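Coclaurine N-methyltransferase (Coptis japonica, PDB 6GKV) transfers a methyl group from S-adenosyl-L-methionine to the ring nitrogen of coclaurine and related tetrahydroisoquinolines in alkaloid biosynthesis. Local coordinates at residues Ile24-Leu36 / Leu328-Trp342. Residues are numbered along the deposited sequence; the frame is centred on the assembly and turned at random.
With F2W (6,7-dimethoxy-2-methyl-1,2,3,4-tetrahydroisoquinolin-2-ium), chain D.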
loop_
_atom_site.group_PDB
_atom_site.type_symbol
_atom_site.label_atom_id
_atom_site.label_comp_id
_atom_site.label_asym_id
_atom_site.label_seq_id
_atom_site.Cartn_x
_atom_site.Cartn_y
_atom_site.Cartn_z
ATOM N N ILE A 24 -13.122 24.201 -21.657
ATOM C CA ILE A 24 -11.889 24.010 -20.887
ATOM C C ILE A 24 -11.959 22.697 -20.138
ATOM O O ILE A 24 -11.007 21.916 -20.156
ATOM C CB ILE A 24 -11.616 25.144 -19.858
ATOM C CG1 ILE A 24 -11.635 26.540 -20.498
ATOM C CG2 ILE A 24 -10.276 24.911 -19.127
ATOM C CD1 ILE A 24 -11.408 27.663 -19.465
ATOM N N LYS A 25 -13.096 22.462 -19.486
ATOM C CA LYS A 25 -13.359 21.198 -18.789
ATOM C C LYS A 25 -13.261 20.005 -19.740
ATOM O O LYS A 25 -12.592 19.017 -19.443
ATOM C CB LYS A 25 -14.734 21.227 -18.127
ATOM C CG LYS A 25 -14.823 22.146 -16.886
ATOM C CD LYS A 25 -16.287 22.422 -16.513
ATOM C CE LYS A 25 -16.410 23.130 -15.174
ATOM N NZ LYS A 25 -17.840 23.448 -14.843
ATOM N N GLN A 26 -13.907 20.109 -20.900
ATOM C CA GLN A 26 -13.780 19.074 -21.913
ATOM C C GLN A 26 -12.326 18.770 -22.283
ATOM O O GLN A 26 -11.963 17.614 -22.432
ATOM C CB GLN A 26 -14.555 19.466 -23.171
ATOM C CG GLN A 26 -14.641 18.364 -24.194
ATOM C CD GLN A 26 -15.536 18.727 -25.354
ATOM O OE1 GLN A 26 -15.165 18.577 -26.516
ATOM N NE2 GLN A 26 -16.721 19.224 -25.041
ATOM N N LEU A 27 -11.495 19.798 -22.438
ATOM C CA LEU A 27 -10.109 19.577 -22.861
ATOM C C LEU A 27 -9.268 18.988 -21.733
ATOM O O LEU A 27 -8.342 18.201 -21.979
ATOM C CB LEU A 27 -9.471 20.881 -23.358
ATOM C CG LEU A 27 -9.999 21.430 -24.686
ATOM C CD1 LEU A 27 -9.411 22.804 -24.997
ATOM C CD2 LEU A 27 -9.699 20.459 -25.810
ATOM N N ILE A 28 -9.579 19.402 -20.507
ATOM C CA ILE A 28 -8.891 18.906 -19.325
ATOM C C ILE A 28 -9.178 17.412 -19.188
ATOM O O ILE A 28 -8.250 16.614 -19.052
ATOM C CB ILE A 28 -9.314 19.688 -18.055
ATOM C CG1 ILE A 28 -8.717 21.097 -18.103
ATOM C CG2 ILE A 28 -8.857 18.983 -16.811
ATOM C CD1 ILE A 28 -9.012 21.960 -16.902
ATOM N N ARG A 29 -10.455 17.038 -19.282
ATOM C CA ARG A 29 -10.864 15.642 -19.170
ATOM C C ARG A 29 -10.136 14.755 -20.157
ATOM O O ARG A 29 -9.906 13.575 -19.879
ATOM C CB ARG A 29 -12.362 15.481 -19.394
ATOM C CG ARG A 29 -13.185 16.134 -18.352
ATOM C CD ARG A 29 -14.566 15.610 -18.370
ATOM N NE ARG A 29 -15.430 16.563 -17.706
ATOM C CZ ARG A 29 -16.294 17.337 -18.346
ATOM N NH1 ARG A 29 -16.419 17.235 -19.669
ATOM N NH2 ARG A 29 -17.040 18.199 -17.661
ATOM N N ARG A 30 -9.789 15.318 -21.311
ATOM C CA ARG A 30 -9.132 14.545 -22.358
ATOM C C ARG A 30 -7.715 14.215 -21.938
ATOM O O ARG A 30 -7.209 13.138 -22.251
ATOM C CB ARG A 30 -9.105 15.302 -23.684
ATOM C CG ARG A 30 -10.443 15.511 -24.322
ATOM C CD ARG A 30 -10.238 16.096 -25.728
ATOM N NE ARG A 30 -11.510 16.497 -26.332
ATOM C CZ ARG A 30 -11.647 17.404 -27.286
ATOM N NH1 ARG A 30 -10.585 18.035 -27.781
ATOM N NH2 ARG A 30 -12.857 17.684 -27.747
ATOM N N GLU A 31 -7.071 15.159 -21.253
ATOM C CA GLU A 31 -5.707 14.949 -20.760
ATOM C C GLU A 31 -5.722 13.989 -19.578
ATOM O O GLU A 31 -4.905 13.073 -19.510
ATOM C CB GLU A 31 -5.041 16.278 -20.367
ATOM C CG GLU A 31 -4.673 17.146 -21.540
ATOM C CD GLU A 31 -3.905 16.389 -22.612
ATOM O OE1 GLU A 31 -2.848 15.802 -22.288
ATOM O OE2 GLU A 31 -4.363 16.380 -23.776
ATOM N N LEU A 32 -6.643 14.232 -18.649
ATOM C CA LEU A 32 -6.881 13.337 -17.529
ATOM C C LEU A 32 -7.009 11.893 -18.008
ATOM O O LEU A 32 -6.228 11.034 -17.611
ATOM C CB LEU A 32 -8.139 13.748 -16.776
ATOM C CG LEU A 32 -8.018 15.045 -15.990
ATOM C CD1 LEU A 32 -9.246 15.210 -15.114
ATOM C CD2 LEU A 32 -6.739 15.024 -15.159
ATOM N N ALA A 33 -7.977 11.652 -18.884
ATOM C CA ALA A 33 -8.154 10.350 -19.521
ATOM C C ALA A 33 -6.816 9.780 -19.950
ATOM O O ALA A 33 -6.505 8.633 -19.671
ATOM C CB ALA A 33 -9.081 10.470 -20.723
ATOM N N ARG A 34 -6.009 10.605 -20.606
ATOM C CA ARG A 34 -4.722 10.145 -21.105
ATOM C C ARG A 34 -3.703 9.862 -19.994
ATOM O O ARG A 34 -2.793 9.055 -20.196
ATOM C CB ARG A 34 -4.131 11.164 -22.068
ATOM C CG ARG A 34 -4.837 11.294 -23.423
ATOM C CD ARG A 34 -4.163 12.396 -24.267
ATOM N NE ARG A 34 -2.798 12.027 -24.631
ATOM C CZ ARG A 34 -1.712 12.760 -24.391
ATOM N NH1 ARG A 34 -1.799 13.940 -23.785
ATOM N NH2 ARG A 34 -0.528 12.300 -24.768
ATOM N N ARG A 35 -3.826 10.537 -18.848
ATOM C CA ARG A 35 -2.910 10.292 -17.733
ATOM C C ARG A 35 -3.277 8.960 -17.073
ATOM O O ARG A 35 -2.402 8.149 -16.755
ATOM C CB ARG A 35 -2.946 11.429 -16.703
ATOM C CG ARG A 35 -1.940 11.233 -15.546
ATOM C CD ARG A 35 -0.822 12.231 -15.680
ATOM N NE ARG A 35 0.474 11.598 -15.823
ATOM C CZ ARG A 35 1.564 12.235 -16.224
ATOM N NH1 ARG A 35 2.714 11.579 -16.330
ATOM N NH2 ARG A 35 1.496 13.524 -16.522
ATOM N N LEU A 36 -4.575 8.723 -16.895
ATOM C CA LEU A 36 -5.045 7.424 -16.424
ATOM C C LEU A 36 -4.503 6.291 -17.297
ATOM O O LEU A 36 -4.108 5.230 -16.806
ATOM C CB LEU A 36 -6.568 7.382 -16.403
ATOM C CG LEU A 36 -7.222 8.265 -15.341
ATOM C CD1 LEU A 36 -8.690 7.898 -15.226
ATOM C CD2 LEU A 36 -6.524 8.128 -14.001
ATOM N N LEU A 328 -10.265 25.149 -11.997
ATOM C CA LEU A 328 -10.841 24.271 -13.005
ATOM C C LEU A 328 -10.056 22.973 -13.052
ATOM O O LEU A 328 -10.658 21.880 -13.136
ATOM C CB LEU A 328 -10.838 24.932 -14.387
ATOM C CG LEU A 328 -11.735 26.144 -14.689
ATOM C CD1 LEU A 328 -11.517 26.517 -16.116
ATOM C CD2 LEU A 328 -13.215 25.841 -14.473
ATOM N N SER A 329 -8.721 23.095 -13.039
ATOM C CA SER A 329 -7.856 21.926 -12.909
ATOM C C SER A 329 -8.255 21.101 -11.680
ATOM O O SER A 329 -8.443 19.893 -11.771
ATOM C CB SER A 329 -6.393 22.328 -12.800
ATOM O OG SER A 329 -5.931 22.824 -14.035
ATOM N N GLY A 330 -8.406 21.767 -10.540
ATOM C CA GLY A 330 -8.832 21.098 -9.324
ATOM C C GLY A 330 -10.190 20.429 -9.449
ATOM O O GLY A 330 -10.355 19.274 -9.059
ATOM N N MET A 331 -11.167 21.149 -9.991
ATOM C CA MET A 331 -12.507 20.588 -10.170
ATOM C C MET A 331 -12.531 19.295 -10.987
ATOM O O MET A 331 -13.075 18.293 -10.565
ATOM C CB MET A 331 -13.427 21.596 -10.844
ATOM C CG MET A 331 -14.241 22.416 -9.886
ATOM S SD MET A 331 -15.284 23.574 -10.784
ATOM C CE MET A 331 -16.379 22.461 -11.617
ATOM N N GLU A 332 -11.940 19.332 -12.165
ATOM C CA GLU A 332 -12.064 18.219 -13.076
ATOM C C GLU A 332 -11.167 17.063 -12.682
ATOM O O GLU A 332 -11.508 15.912 -12.915
ATOM C CB GLU A 332 -11.734 18.656 -14.503
ATOM C CG GLU A 332 -12.729 19.616 -15.122
ATOM C CD GLU A 332 -14.145 19.123 -15.053
ATOM O OE1 GLU A 332 -14.421 18.024 -15.597
ATOM O OE2 GLU A 332 -14.988 19.842 -14.461
ATOM N N MET A 333 -10.004 17.364 -12.118
ATOM C CA MET A 333 -9.048 16.319 -11.824
ATOM C C MET A 333 -9.558 15.464 -10.665
ATOM O O MET A 333 -9.642 14.246 -10.759
ATOM C CB MET A 333 -7.684 16.920 -11.503
ATOM C CG MET A 333 -6.802 15.976 -10.775
ATOM S SD MET A 333 -5.204 16.568 -10.298
ATOM C CE MET A 333 -4.409 16.141 -11.752
ATOM N N PHE A 334 -9.925 16.122 -9.576
ATOM C CA PHE A 334 -10.387 15.422 -8.403
ATOM C C PHE A 334 -11.816 14.913 -8.512
ATOM O O PHE A 334 -12.154 13.920 -7.892
ATOM C CB PHE A 334 -10.208 16.321 -7.199
ATOM C CG PHE A 334 -8.778 16.463 -6.828
ATOM C CD1 PHE A 334 -7.991 17.458 -7.417
ATOM C CD2 PHE A 334 -8.182 15.542 -5.969
ATOM C CE1 PHE A 334 -6.647 17.561 -7.121
ATOM C CE2 PHE A 334 -6.830 15.638 -5.670
ATOM C CZ PHE A 334 -6.069 16.644 -6.240
ATOM N N GLY A 335 -12.652 15.571 -9.303
ATOM C CA GLY A 335 -14.018 15.100 -9.490
ATOM C C GLY A 335 -14.128 14.030 -10.559
ATOM O O GLY A 335 -15.202 13.466 -10.744
ATOM N N TYR A 336 -13.023 13.738 -11.252
ATOM C CA TYR A 336 -13.021 12.740 -12.327
ATOM C C TYR A 336 -13.576 11.395 -11.853
ATOM O O TYR A 336 -13.315 10.970 -10.701
ATOM C CB TYR A 336 -11.604 12.552 -12.887
ATOM C CG TYR A 336 -11.585 11.950 -14.281
ATOM C CD1 TYR A 336 -11.812 12.750 -15.397
ATOM C CD2 TYR A 336 -11.352 10.590 -14.488
ATOM C CE1 TYR A 336 -11.803 12.219 -16.664
ATOM C CE2 TYR A 336 -11.334 10.046 -15.779
ATOM C CZ TYR A 336 -11.567 10.877 -16.853
ATOM O OH TYR A 336 -11.553 10.373 -18.133
ATOM N N ASN A 337 -14.331 10.729 -12.733
ATOM C CA ASN A 337 -14.990 9.435 -12.415
ATOM C C ASN A 337 -15.610 9.377 -11.037
ATOM O O ASN A 337 -15.298 8.482 -10.266
ATOM C CB ASN A 337 -14.008 8.273 -12.522
ATOM C CG ASN A 337 -13.665 7.939 -13.943
ATOM O OD1 ASN A 337 -14.415 8.272 -14.878
ATOM N ND2 ASN A 337 -12.526 7.272 -14.130
ATOM N N ASN A 338 -16.456 10.352 -10.734
ATOM C CA ASN A 338 -17.124 10.454 -9.443
ATOM C C ASN A 338 -16.157 10.500 -8.254
ATOM O O ASN A 338 -16.521 10.129 -7.150
ATOM C CB ASN A 338 -18.113 9.296 -9.279
ATOM C CG ASN A 338 -19.144 9.543 -8.182
ATOM O OD1 ASN A 338 -19.458 10.680 -7.857
ATOM N ND2 ASN A 338 -19.669 8.461 -7.602
ATOM N N GLY A 339 -14.933 10.986 -8.466
ATOM C CA GLY A 339 -14.001 11.207 -7.359
ATOM C C GLY A 339 -13.225 9.986 -6.867
ATOM O O GLY A 339 -12.608 10.019 -5.790
ATOM N N GLU A 340 -13.236 8.924 -7.673
ATOM C CA GLU A 340 -12.640 7.646 -7.318
ATOM C C GLU A 340 -11.369 7.386 -8.109
ATOM O O GLU A 340 -10.994 6.244 -8.330
ATOM C CB GLU A 340 -13.667 6.517 -7.543
ATOM C CG GLU A 340 -14.769 6.525 -6.488
ATOM C CD GLU A 340 -14.212 6.181 -5.093
ATOM O OE1 GLU A 340 -13.361 5.262 -5.007
ATOM O OE2 GLU A 340 -14.599 6.828 -4.085
ATOM N N GLU A 341 -10.722 8.460 -8.550
ATOM C CA GLU A 341 -9.420 8.367 -9.199
ATOM C C GLU A 341 -8.374 9.173 -8.412
ATOM O O GLU A 341 -7.518 8.612 -7.732
ATOM C CB GLU A 341 -9.501 8.859 -10.643
ATOM C CG GLU A 341 -10.402 8.018 -11.540
ATOM C CD GLU A 341 -9.865 6.619 -11.786
ATOM O OE1 GLU A 341 -8.698 6.356 -11.465
ATOM O OE2 GLU A 341 -10.602 5.772 -12.325
ATOM N N TRP A 342 -8.434 10.493 -8.549
ATOM C CA TRP A 342 -7.571 11.391 -7.795
ATOM C C TRP A 342 -8.328 11.792 -6.544
ATOM O O TRP A 342 -9.535 12.066 -6.602
ATOM C CB TRP A 342 -7.174 12.610 -8.638
ATOM C CG TRP A 342 -6.194 12.275 -9.740
ATOM C CD1 TRP A 342 -4.850 12.108 -9.605
ATOM C CD2 TRP A 342 -6.491 12.051 -11.131
ATOM N NE1 TRP A 342 -4.286 11.804 -10.824
ATOM C CE2 TRP A 342 -5.256 11.770 -11.763
ATOM C CE3 TRP A 342 -7.660 12.108 -11.891
ATOM C CZ2 TRP A 342 -5.184 11.522 -13.145
ATOM C CZ3 TRP A 342 -7.568 11.866 -13.267
ATOM C CH2 TRP A 342 -6.341 11.572 -13.873
HETATM C CAM F2W D . -6.012 22.588 -7.834
HETATM O OAK F2W D . -5.207 21.397 -7.994
HETATM C CAB F2W D . -4.374 21.238 -6.914
HETATM C CAA F2W D . -4.372 22.100 -5.811
HETATM C CAF F2W D . -3.474 21.849 -4.778
HETATM C CAJ F2W D . -3.424 22.623 -3.632
HETATM C CAI F2W D . -2.096 22.613 -2.807
HETATM N NAH F2W D . -1.895 21.198 -2.458
HETATM C CAO F2W D . -0.516 21.208 -1.932
HETATM C CAG F2W D . -1.758 20.634 -3.803
HETATM C CAE F2W D . -2.672 20.739 -4.804
HETATM C CAD F2W D . -2.651 19.900 -5.915
HETATM C CAC F2W D . -3.538 20.134 -6.952
HETATM O OAL F2W D . -3.615 19.376 -8.090
HETATM C CAN F2W D . -2.780 18.209 -8.207
#
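Helix 24-36 crosses helix 328-335 at -47°, the axes 9.6 Å apart at closest approach, and the Leu-36 end of segment 24-36 lies over the turn leading into Trp-342. The pair joins the N-terminal helices to the Rossmann-like methyltransferase fold, where Trp-342 opens a strand of the central sheet. Glu-332 is a knob in the hole formed by Lys-25, Ile-28, Arg-29 and Leu-32. Its chain, folded back at chi2 (-53°), lies across the Lys-25 methylenes and gives OE1 to Arg-29 NE at 2.8 Å, a salt bridge whose hydrogen bond is weak and bent, with guanidinium and carboxylate planes 73° apart. One turn on, Leu-32 CD1 lies 3.2 Å from Glu-332 O and also meets Tyr-336 CD1, while CD2 approaches CH2 and CZ3 of Trp-342 obliquely. The Tyr-336 ring takes Leu-32 CB over one face and reaches Ala-33 CB with OH, at 3.6 Å. A serine in place of Tyr-336 would probably open a gap beside Leu-32 and Leu-36, leaving both less firmly held. Gly-330 and Met-333 also line the pocket of the bound methylated product, N-methylheliamine (F2W), Met-333 from beside Leu-32, with its SD 3.6 Å from F2W CAN. Leu-36 straddles two rings: CD1 approaches Tyr-336 CE2 at 3.5 Å, and CD2 comes equally near Trp-342 CH2.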